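Local coordinates for protein acyl-CoA dehydrogenase (Thermus thermophilus, PDB 2Z1Q) that probably oxidises saturated acyl-CoA thioesters to their 2,3-dehydro forms, passing the electrons to a bound flavin-adenine dinucleotide, at residues Y347-E350 against A351-K355; D390-I393 against N394-E398; N401-N404 against R405-P409. One frame throughout, in Å; residues are numbered along the deposited sequence.

Contact 1 (Y347-E350 against A351-K355); sequences YAVE and ASIIK
Four consecutive backbone bonds, each from an N-H to the carbonyl four residues earlier, join Y347-E350 to A351-K355 as the first turns of helix 348-372. A351 N donates to Y347 O at 2.9 Å, so the residue in the N-cap position already supplies the first carbonyl of the ladder. S352 N follows on A348 O and I353 N on V349 O, and the series is completed by I354 N on E350 O, 3.1 Å apart and nearly straight at 170°.

Side chains meet across this turn mainly by bringing their CB and CG atoms close to the carbonyl oxygens of the preceding one. I354 places CG1 between its backbone N and carbonyl carbon (chi1 56°), which brings that methylene to 3.3 Å from E350 O, the same oxygen that its own N-H holds. I353 instead turns CG1 beside the backbone N, and its tip CD1 reaches back along the helix to V349 CG1 at 4.3 Å, a loose apolar touch. A351 CB lies 3.5 Å from A348 O.

The polar ends point out of the turn to other parts of the chain. E350 folds back at chi2 (67°) and its OE2 accepts a hydrogen bond from W14 NE1, while Y347 OH bonds Q9 O; both tie the N-terminal segment of the chain to this helix start. S352 OG pairs with N404 OD1. The N-H groups of A351 to I354 are thus satisfied within the turn, while the polar side-chain ends go to tertiary bonds. Because E350 is buried, the N-H donor of W14 would be expected to stabilise its carboxylate, and the helix start nearby could add to that effect.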
loop_
_atom_site.group_PDB
_atom_site.type_symbol
_atom_site.label_atom_id
_atom_site.label_comp_id
_atom_site.label_asym_id
_atom_site.label_seq_id
_atom_site.Cartn_x
_atom_site.Cartn_y
_atom_site.Cartn_z
ATOM N N TYR B 347 -6.230 -27.290 -11.960
ATOM C CA TYR B 347 -5.252 -26.240 -11.689
ATOM C C TYR B 347 -5.687 -25.228 -10.623
ATOM O O TYR B 347 -5.354 -24.038 -10.705
ATOM C CB TYR B 347 -4.886 -25.520 -12.993
ATOM C CG TYR B 347 -4.409 -26.458 -14.082
ATOM C CD1 TYR B 347 -5.322 -27.138 -14.891
ATOM C CD2 TYR B 347 -3.049 -26.711 -14.269
ATOM C CE1 TYR B 347 -4.897 -28.045 -15.850
ATOM C CE2 TYR B 347 -2.609 -27.624 -15.233
ATOM C CZ TYR B 347 -3.545 -28.287 -16.015
ATOM O OH TYR B 347 -3.138 -29.214 -16.944
ATOM N N ALA B 348 -6.412 -25.712 -9.615
ATOM C CA ALA B 348 -6.891 -24.877 -8.516
ATOM C C ALA B 348 -5.714 -24.167 -7.853
ATOM O O ALA B 348 -5.794 -22.988 -7.518
ATOM C CB ALA B 348 -7.641 -25.741 -7.487
ATOM N N VAL B 349 -4.613 -24.890 -7.676
ATOM C CA VAL B 349 -3.426 -24.314 -7.065
ATOM C C VAL B 349 -2.880 -23.166 -7.905
ATOM O O VAL B 349 -2.575 -22.100 -7.365
ATOM C CB VAL B 349 -2.342 -25.390 -6.847
ATOM C CG1 VAL B 349 -1.074 -24.754 -6.294
ATOM C CG2 VAL B 349 -2.868 -26.436 -5.878
ATOM N N GLU B 350 -2.765 -23.367 -9.217
ATOM C CA GLU B 350 -2.271 -22.317 -10.104
ATOM C C GLU B 350 -3.197 -21.088 -10.059
ATOM O O GLU B 350 -2.732 -19.946 -10.070
ATOM C CB GLU B 350 -2.191 -22.821 -11.552
ATOM C CG GLU B 350 -1.088 -23.829 -11.888
ATOM C CD GLU B 350 -1.237 -25.201 -11.230
ATOM O OE1 GLU B 350 -2.374 -25.664 -10.991
ATOM O OE2 GLU B 350 -0.187 -25.832 -10.969
ATOM N N ALA B 351 -4.508 -21.323 -10.025
ATOM C CA ALA B 351 -5.469 -20.225 -9.971
ATOM C C ALA B 351 -5.191 -19.380 -8.730
ATOM O O ALA B 351 -5.176 -18.161 -8.798
ATOM C CB ALA B 351 -6.894 -20.759 -9.934
ATOM N N SER B 352 -4.963 -20.038 -7.601
ATOM C CA SER B 352 -4.676 -19.314 -6.366
ATOM C C SER B 352 -3.375 -18.517 -6.444
ATOM O O SER B 352 -3.320 -17.380 -5.969
ATOM C CB SER B 352 -4.618 -20.278 -5.184
ATOM O OG SER B 352 -5.908 -20.757 -4.842
ATOM N N ILE B 353 -2.339 -19.105 -7.051
ATOM C CA ILE B 353 -1.048 -18.420 -7.188
ATOM C C ILE B 353 -1.138 -17.120 -7.990
ATOM O O ILE B 353 -0.602 -16.095 -7.572
ATOM C CB ILE B 353 0.029 -19.323 -7.859
ATOM C CG1 ILE B 353 0.446 -20.454 -6.919
ATOM C CG2 ILE B 353 1.251 -18.482 -8.219
ATOM C CD1 ILE B 353 1.377 -21.477 -7.574
ATOM N N ILE B 354 -1.793 -17.157 -9.146
ATOM C CA ILE B 354 -1.921 -15.952 -9.951
ATOM C C ILE B 354 -2.894 -14.958 -9.320
ATOM O O ILE B 354 -2.827 -13.763 -9.601
ATOM C CB ILE B 354 -2.367 -16.274 -11.407
ATOM C CG1 ILE B 354 -3.675 -17.053 -11.389
ATOM C CG2 ILE B 354 -1.277 -17.067 -12.140
ATOM C CD1 ILE B 354 -4.126 -17.485 -12.758
ATOM N N LYS B 355 -3.788 -15.440 -8.458
ATOM C CA LYS B 355 -4.742 -14.559 -7.778
ATOM C C LYS B 355 -3.973 -13.692 -6.767
ATOM O O LYS B 355 -4.162 -12.478 -6.696
ATOM C CB LYS B 355 -5.837 -15.402 -7.093
ATOM C CG LYS B 355 -6.441 -14.790 -5.826
ATOM C CD LYS B 355 -7.221 -13.544 -6.112
ATOM C CE LYS B 355 -7.027 -12.469 -5.027
ATOM N NZ LYS B 355 -7.508 -12.835 -3.669
#

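Contact 2 (D390-I393 against N394-E398); sequences DARI and NRIFE. With FAD (flavin-adenine dinucleotide), chain D.
The turn that follows helix 383-392 lines the dimethylbenzene end of the flavin, and there I393 and F397 pack on each other and on the cofactor. I393 CG1 lies over one face of the F397 ring, 3.5 Å from its centroid and 15° off the ring normal, a CH-pi contact. The isoleucine reaches this face because CG1 stands opposite the backbone N (chi1 -166°), and its CD1 continues to FAD C8M at 3.4 Å. F397 presents its edge to the flavin, with CE1 3.5 Å from FAD C7.

One carbonyl fixes the backbone of the turn: I393 O accepts from both I396 N and F397 N, the latter at 3.1 Å. Before it, N394 N donates to A391 O at 2.9 Å. The ND2 of N394 donates to a water that is also weakly bonded to D390 O.

Away from the flavin, the guanidinium groups of R392 and R395 stack with centres 3.6 Å apart and planes at 21°, R392 NH1 lying over the face of R395. Their charges are gathered round an acid: D367 of the second subunit forms salt bridges with NH1 of both arginines, and D363 of the same chain takes R395 NH1 as well. Q371 of the second subunit adds a bond to R392 NH2. The D367 carboxylate, shared by both guanidinium groups, together with D363 on R395, probably balances their charge and lets them stack, so one short turn joins an apolar wall for the flavin ring to a charged seam of the dimer interface.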
loop_
_atom_site.group_PDB
_atom_site.type_symbol
_atom_site.label_atom_id
_atom_site.label_comp_id
_atom_site.label_asym_id
_atom_site.label_seq_id
_atom_site.Cartn_x
_atom_site.Cartn_y
_atom_site.Cartn_z
ATOM N N ASP B 390 -9.421 1.621 -5.978
ATOM C CA ASP B 390 -10.069 0.455 -6.591
ATOM C C ASP B 390 -9.255 -0.827 -6.411
ATOM O O ASP B 390 -9.809 -1.926 -6.322
ATOM C CB ASP B 390 -10.269 0.674 -8.103
ATOM C CG ASP B 390 -11.275 1.775 -8.426
ATOM O OD1 ASP B 390 -11.907 2.320 -7.488
ATOM O OD2 ASP B 390 -11.435 2.094 -9.627
ATOM N N ALA B 391 -7.935 -0.685 -6.375
ATOM C CA ALA B 391 -7.068 -1.856 -6.262
ATOM C C ALA B 391 -7.140 -2.594 -4.941
ATOM O O ALA B 391 -7.109 -3.820 -4.901
ATOM C CB ALA B 391 -5.634 -1.454 -6.527
ATOM N N ARG B 392 -7.228 -1.819 -3.869
ATOM C CA ARG B 392 -7.248 -2.338 -2.506
ATOM C C ARG B 392 -8.161 -3.558 -2.257
ATOM O O ARG B 392 -7.791 -4.474 -1.509
ATOM C CB ARG B 392 -7.619 -1.195 -1.540
ATOM C CG ARG B 392 -6.819 -1.186 -0.241
ATOM C CD ARG B 392 -6.731 -2.582 0.260
ATOM N NE ARG B 392 -5.736 -2.864 1.275
ATOM C CZ ARG B 392 -5.498 -4.108 1.668
ATOM N NH1 ARG B 392 -4.595 -4.380 2.603
ATOM N NH2 ARG B 392 -6.164 -5.089 1.082
ATOM N N ILE B 393 -9.335 -3.584 -2.877
ATOM C CA ILE B 393 -10.271 -4.694 -2.667
ATOM C C ILE B 393 -9.775 -6.049 -3.183
ATOM O O ILE B 393 -10.137 -7.099 -2.653
ATOM C CB ILE B 393 -11.648 -4.369 -3.317
ATOM C CG1 ILE B 393 -12.716 -5.348 -2.817
ATOM C CG2 ILE B 393 -11.542 -4.433 -4.838
ATOM C CD1 ILE B 393 -12.917 -5.327 -1.305
ATOM N N ASN B 394 -8.913 -6.032 -4.189
ATOM C CA ASN B 394 -8.420 -7.271 -4.775
ATOM C C ASN B 394 -7.748 -8.309 -3.895
ATOM O O ASN B 394 -7.919 -9.501 -4.130
ATOM C CB ASN B 394 -7.558 -6.930 -5.977
ATOM C CG ASN B 394 -8.375 -6.281 -7.060
ATOM O OD1 ASN B 394 -9.400 -6.826 -7.474
ATOM N ND2 ASN B 394 -7.956 -5.107 -7.509
ATOM N N ARG B 395 -7.013 -7.874 -2.878
ATOM C CA ARG B 395 -6.350 -8.804 -1.966
ATOM C C ARG B 395 -7.362 -9.447 -1.012
ATOM O O ARG B 395 -7.004 -10.284 -0.178
ATOM C CB ARG B 395 -5.263 -8.069 -1.180
ATOM C CG ARG B 395 -4.074 -7.631 -2.040
ATOM C CD ARG B 395 -3.411 -6.372 -1.464
ATOM N NE ARG B 395 -2.844 -6.582 -0.134
ATOM C CZ ARG B 395 -2.391 -5.605 0.647
ATOM N NH1 ARG B 395 -2.432 -4.348 0.248
ATOM N NH2 ARG B 395 -1.895 -5.894 1.843
ATOM N N ILE B 396 -8.626 -9.055 -1.140
ATOM C CA ILE B 396 -9.692 -9.607 -0.298
ATOM C C ILE B 396 -10.632 -10.508 -1.102
ATOM O O ILE B 396 -11.012 -11.586 -0.629
ATOM C CB ILE B 396 -10.470 -8.474 0.371
ATOM C CG1 ILE B 396 -9.502 -7.707 1.263
ATOM C CG2 ILE B 396 -11.648 -9.011 1.188
ATOM C CD1 ILE B 396 -10.102 -6.525 1.910
ATOM N N PHE B 397 -10.978 -10.071 -2.316
ATOM C CA PHE B 397 -11.837 -10.802 -3.254
ATOM C C PHE B 397 -11.325 -12.214 -3.561
ATOM O O PHE B 397 -10.126 -12.478 -3.506
ATOM C CB PHE B 397 -11.912 -10.076 -4.611
ATOM C CG PHE B 397 -12.927 -8.958 -4.672
ATOM C CD1 PHE B 397 -13.954 -8.882 -3.747
ATOM C CD2 PHE B 397 -12.879 -8.015 -5.700
ATOM C CE1 PHE B 397 -14.920 -7.892 -3.845
ATOM C CE2 PHE B 397 -13.847 -7.017 -5.805
ATOM C CZ PHE B 397 -14.869 -6.952 -4.883
ATOM N N GLU B 398 -12.249 -13.101 -3.924
ATOM C CA GLU B 398 -11.912 -14.480 -4.290
ATOM C C GLU B 398 -11.094 -15.152 -3.201
ATOM O O GLU B 398 -10.187 -15.932 -3.489
ATOM C CB GLU B 398 -11.086 -14.499 -5.587
ATOM C CG GLU B 398 -11.615 -13.603 -6.697
ATOM C CD GLU B 398 -12.981 -14.035 -7.197
ATOM O OE1 GLU B 398 -13.724 -13.165 -7.698
ATOM O OE2 GLU B 398 -13.316 -15.237 -7.099
HETATM P PA FAD D . -12.894 -11.003 7.922
HETATM O O1A FAD D . -13.002 -9.813 7.115
HETATM O O2A FAD D . -14.147 -11.794 8.518
HETATM O O5B FAD D . -11.575 -11.831 7.761
HETATM C C5B FAD D . -10.518 -11.195 8.478
HETATM C C4B FAD D . -9.436 -12.236 8.304
HETATM O O4B FAD D . -9.474 -13.241 7.372
HETATM C C3B FAD D . -7.911 -11.889 8.622
HETATM O O3B FAD D . -7.672 -11.898 10.034
HETATM C C2B FAD D . -7.359 -13.134 7.815
HETATM O O2B FAD D . -6.090 -13.644 8.237
HETATM C C1B FAD D . -8.587 -13.914 8.188
HETATM N N9A FAD D . -8.679 -15.343 8.145
HETATM C C8A FAD D . -9.859 -15.969 7.866
HETATM N N7A FAD D . -9.714 -17.242 7.926
HETATM C C5A FAD D . -8.429 -17.528 8.223
HETATM C C6A FAD D . -7.691 -18.733 8.421
HETATM N N6A FAD D . -8.329 -19.950 8.291
HETATM N N1A FAD D . -6.369 -18.630 8.727
HETATM C C2A FAD D . -5.764 -17.455 8.873
HETATM N N3A FAD D . -6.433 -16.332 8.704
HETATM C C4A FAD D . -7.738 -16.291 8.390
HETATM N N1 FAD D . -19.864 -11.702 -1.343
HETATM C C2 FAD D . -20.689 -12.445 -2.112
HETATM O O2 FAD D . -21.109 -13.498 -1.659
HETATM N N3 FAD D . -21.087 -12.064 -3.351
HETATM C C4 FAD D . -20.676 -10.880 -3.923
HETATM O O4 FAD D . -21.038 -10.544 -5.025
HETATM C C4X FAD D . -19.781 -10.005 -3.126
HETATM N N5 FAD D . -19.349 -8.813 -3.570
HETATM C C5X FAD D . -18.567 -8.014 -2.800
HETATM C C6 FAD D . -18.159 -6.710 -3.256
HETATM C C7 FAD D . -17.387 -5.886 -2.419
HETATM C C7M FAD D . -16.986 -4.504 -2.898
HETATM C C8 FAD D . -16.987 -6.341 -1.122
HETATM C C8M FAD D . -16.165 -5.482 -0.188
HETATM C C9 FAD D . -17.362 -7.591 -0.682
HETATM C C9A FAD D . -18.160 -8.451 -1.497
HETATM N N10 FAD D . -18.568 -9.711 -1.005
HETATM C C10 FAD D . -19.390 -10.514 -1.770
HETATM C "C1'" FAD D . -18.118 -10.053 0.320
HETATM C "C2'" FAD D . -16.916 -11.008 0.375
HETATM O "O2'" FAD D . -17.249 -12.283 -0.152
HETATM C "C3'" FAD D . -16.632 -11.029 1.843
HETATM O "O3'" FAD D . -16.277 -9.671 2.231
HETATM C "C4'" FAD D . -15.487 -11.906 2.268
HETATM O "O4'" FAD D . -15.689 -13.292 1.978
HETATM C "C5'" FAD D . -15.430 -11.600 3.720
HETATM O "O5'" FAD D . -14.438 -12.204 4.383
HETATM P P FAD D . -14.546 -11.388 5.760
HETATM O O1P FAD D . -14.500 -9.941 5.419
HETATM O O2P FAD D . -15.947 -11.715 6.520
HETATM O O3P FAD D . -13.214 -11.866 6.575
HETATM O O HOH W 1 -8.457 -2.860 -9.392
#

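Contact 3 (N401-N404 against R405-P409). With FAD (flavin-adenine dinucleotide), chain D.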
loop_
_atom_site.group_PDB
_atom_site.type_symbol
_atom_site.label_atom_id
_atom_site.label_comp_id
_atom_site.label_asym_id
_atom_site.label_seq_id
_atom_site.Cartn_x
_atom_site.Cartn_y
_atom_site.Cartn_z
ATOM N N ASN B 401 -5.839 -13.077 0.549
ATOM C CA ASN B 401 -4.555 -13.657 0.198
ATOM C C ASN B 401 -4.033 -14.590 1.288
ATOM O O ASN B 401 -3.219 -15.471 1.011
ATOM C CB ASN B 401 -3.557 -12.551 -0.131
ATOM C CG ASN B 401 -3.817 -11.948 -1.498
ATOM O OD1 ASN B 401 -4.701 -12.410 -2.223
ATOM N ND2 ASN B 401 -3.056 -10.932 -1.862
ATOM N N GLU B 402 -4.508 -14.397 2.522
ATOM C CA GLU B 402 -4.125 -15.272 3.632
ATOM C C GLU B 402 -4.722 -16.654 3.330
ATOM O O GLU B 402 -4.014 -17.660 3.327
ATOM C CB GLU B 402 -4.683 -14.755 4.969
ATOM C CG GLU B 402 -4.021 -13.479 5.508
ATOM C CD GLU B 402 -4.299 -12.256 4.666
ATOM O OE1 GLU B 402 -5.481 -11.878 4.526
ATOM O OE2 GLU B 402 -3.336 -11.670 4.136
ATOM N N ILE B 403 -6.028 -16.687 3.056
ATOM C CA ILE B 403 -6.725 -17.940 2.735
ATOM C C ILE B 403 -6.089 -18.646 1.530
ATOM O O ILE B 403 -5.896 -19.862 1.547
ATOM C CB ILE B 403 -8.248 -17.697 2.463
ATOM C CG1 ILE B 403 -9.068 -18.129 3.677
ATOM C CG2 ILE B 403 -8.731 -18.491 1.257
ATOM C CD1 ILE B 403 -8.752 -17.371 4.909
ATOM N N ASN B 404 -5.752 -17.887 0.498
ATOM C CA ASN B 404 -5.127 -18.474 -0.683
ATOM C C ASN B 404 -3.728 -18.997 -0.376
ATOM O O ASN B 404 -3.334 -20.050 -0.880
ATOM C CB ASN B 404 -5.083 -17.452 -1.816
ATOM C CG ASN B 404 -6.397 -17.369 -2.555
ATOM O OD1 ASN B 404 -6.765 -18.295 -3.282
ATOM N ND2 ASN B 404 -7.126 -16.265 -2.366
ATOM N N ARG B 405 -2.988 -18.270 0.459
ATOM C CA ARG B 405 -1.643 -18.689 0.834
ATOM C C ARG B 405 -1.682 -20.026 1.579
ATOM O O ARG B 405 -0.746 -20.818 1.482
ATOM C CB ARG B 405 -0.946 -17.634 1.705
ATOM C CG ARG B 405 -0.278 -16.491 0.931
ATOM C CD ARG B 405 0.575 -15.607 1.837
ATOM N NE ARG B 405 1.434 -14.720 1.052
ATOM C CZ ARG B 405 1.015 -13.617 0.433
ATOM N NH1 ARG B 405 1.886 -12.887 -0.269
ATOM N NH2 ARG B 405 -0.249 -13.215 0.526
ATOM N N LEU B 406 -2.753 -20.275 2.331
ATOM C CA LEU B 406 -2.869 -21.532 3.064
ATOM C C LEU B 406 -3.233 -22.688 2.129
ATOM O O LEU B 406 -2.902 -23.847 2.407
ATOM C CB LEU B 406 -3.922 -21.414 4.165
ATOM C CG LEU B 406 -3.441 -20.979 5.553
ATOM C CD1 LEU B 406 -2.410 -19.882 5.434
ATOM C CD2 LEU B 406 -4.629 -20.513 6.377
ATOM N N LEU B 407 -3.901 -22.364 1.022
ATOM C CA LEU B 407 -4.321 -23.373 0.055
ATOM C C LEU B 407 -3.217 -23.843 -0.892
ATOM O O LEU B 407 -3.143 -25.024 -1.226
ATOM C CB LEU B 407 -5.500 -22.847 -0.775
ATOM C CG LEU B 407 -6.935 -22.954 -0.236
ATOM C CD1 LEU B 407 -7.018 -22.408 1.180
ATOM C CD2 LEU B 407 -7.875 -22.191 -1.159
ATOM N N ILE B 408 -2.366 -22.921 -1.324
ATOM C CA ILE B 408 -1.290 -23.252 -2.249
ATOM C C ILE B 408 -0.421 -24.426 -1.781
ATOM O O ILE B 408 -0.217 -25.386 -2.523
ATOM C CB ILE B 408 -0.422 -21.998 -2.529
ATOM C CG1 ILE B 408 -1.286 -20.942 -3.232
ATOM C CG2 ILE B 408 0.781 -22.363 -3.368
ATOM C CD1 ILE B 408 -0.672 -19.560 -3.324
ATOM N N PRO B 409 0.099 -24.368 -0.544
ATOM C CA PRO B 409 0.936 -25.455 -0.028
ATOM C C PRO B 409 0.185 -26.785 0.082
ATOM O O PRO B 409 0.795 -27.832 0.312
ATOM C CB PRO B 409 1.378 -24.930 1.337
ATOM C CG PRO B 409 1.410 -23.447 1.122
ATOM C CD PRO B 409 0.119 -23.222 0.377
HETATM P PA FAD D . -12.894 -11.003 7.922
HETATM O O1A FAD D . -13.002 -9.813 7.115
HETATM O O2A FAD D . -14.147 -11.794 8.518
HETATM O O5B FAD D . -11.575 -11.831 7.761
HETATM C C5B FAD D . -10.518 -11.195 8.478
HETATM C C4B FAD D . -9.436 -12.236 8.304
HETATM O O4B FAD D . -9.474 -13.241 7.372
HETATM C C3B FAD D . -7.911 -11.889 8.622
HETATM O O3B FAD D . -7.672 -11.898 10.034
HETATM C C2B FAD D . -7.359 -13.134 7.815
HETATM O O2B FAD D . -6.090 -13.644 8.237
HETATM C C1B FAD D . -8.587 -13.914 8.188
HETATM N N9A FAD D . -8.679 -15.343 8.145
HETATM C C8A FAD D . -9.859 -15.969 7.866
HETATM N N7A FAD D . -9.714 -17.242 7.926
HETATM C C5A FAD D . -8.429 -17.528 8.223
HETATM C C6A FAD D . -7.691 -18.733 8.421
HETATM N N6A FAD D . -8.329 -19.950 8.291
HETATM N N1A FAD D . -6.369 -18.630 8.727
HETATM C C2A FAD D . -5.764 -17.455 8.873
HETATM N N3A FAD D . -6.433 -16.332 8.704
HETATM C C4A FAD D . -7.738 -16.291 8.390
HETATM N N1 FAD D . -19.864 -11.702 -1.343
HETATM C C2 FAD D . -20.689 -12.445 -2.112
HETATM O O2 FAD D . -21.109 -13.498 -1.659
HETATM N N3 FAD D . -21.087 -12.064 -3.351
HETATM C C4 FAD D . -20.676 -10.880 -3.923
HETATM O O4 FAD D . -21.038 -10.544 -5.025
HETATM C C4X FAD D . -19.781 -10.005 -3.126
HETATM N N5 FAD D . -19.349 -8.813 -3.570
HETATM C C5X FAD D . -18.567 -8.014 -2.800
HETATM C C6 FAD D . -18.159 -6.710 -3.256
HETATM C C7 FAD D . -17.387 -5.886 -2.419
HETATM C C7M FAD D . -16.986 -4.504 -2.898
HETATM C C8 FAD D . -16.987 -6.341 -1.122
HETATM C C8M FAD D . -16.165 -5.482 -0.188
HETATM C C9 FAD D . -17.362 -7.591 -0.682
HETATM C C9A FAD D . -18.160 -8.451 -1.497
HETATM N N10 FAD D . -18.568 -9.711 -1.005
HETATM C C10 FAD D . -19.390 -10.514 -1.770
HETATM C "C1'" FAD D . -18.118 -10.053 0.320
HETATM C "C2'" FAD D . -16.916 -11.008 0.375
HETATM O "O2'" FAD D . -17.249 -12.283 -0.152
HETATM C "C3'" FAD D . -16.632 -11.029 1.843
HETATM O "O3'" FAD D . -16.277 -9.671 2.231
HETATM C "C4'" FAD D . -15.487 -11.906 2.268
HETATM O "O4'" FAD D . -15.689 -13.292 1.978
HETATM C "C5'" FAD D . -15.430 -11.600 3.720
HETATM O "O5'" FAD D . -14.438 -12.204 4.383
HETATM P P FAD D . -14.546 -11.388 5.760
HETATM O O1P FAD D . -14.500 -9.941 5.419
HETATM O O2P FAD D . -15.947 -11.715 6.520
HETATM O O3P FAD D . -13.214 -11.866 6.575
#
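R405 runs back along helix 401-407 toward N401, extended from CG to NE, and sets the edge of its guanidinium against the asparagine: NH2 comes 3.4 Å from N401 CB, near the guanidinium plane. Closer to the backbone, R405 CG passes 3.1 Å from N401 O, the carbonyl that also accepts R405 N. The arginine is then gripped from outside, by E360 at NH1 and D484 at NE, two salt bridges that would hold the guanidinium in a fixed rotation.

A second group of side chains faces the adenosine half of the cofactor. I403 directs CD1 at the adenine, 3.2 Å from FAD N7A, and L406, one turn on, brings CD2 to 3.5 Å from FAD N1A, so that both aliphatic tips approach the purine from the same side, I403 near the five-membered ring and L406 near the six-membered one. E402 lies beside the ribose, its CG 3.4 Å from FAD O2B. Its chain bends at chi2 (68°), turning the carboxylate aside to K305 and Q371 of the second subunit, which bind OE2 and OE1 respectively.

N404 carries its amide to another side of the helix, where ND2 bonds the carbonyls of E398 and T400. The backbone N404 O accepts I408 N at 3.1 Å, and I408 CG1 approaches the same oxygen.

The short helix is thereby wedged between several longer ones. N404 and R405 rest on helix 348-372, I408 and P409 press on helix 476-502, and L407 touches R264 of helix 252-288. The adenosine half of FAD and L301 of the second subunit border the E402 and L406 side.

How the contacts relate
Contacts 1, 2 and 3 show how one lysine and a few backbone atoms can tie neighbouring turns together. K355 of contact 1 extends its NZ to F397 O of contact 2, 2.6 Å away, and to N401 OD1 of contact 3 at 3.2 Å. A probable backbone hydrogen bond from N401 N to R395 O, 3.1 Å long, links contact 3 to contact 2. Contacts 1 and 3 are the closest pair, centres about 10 Å apart. Contacts 2 and 3 touch opposite ends of the same FAD, flavin and adenosine, and both reach the second subunit; contact 1 lies farther from the cofactor, with the S352 side chain about 13 Å from a bound FAD.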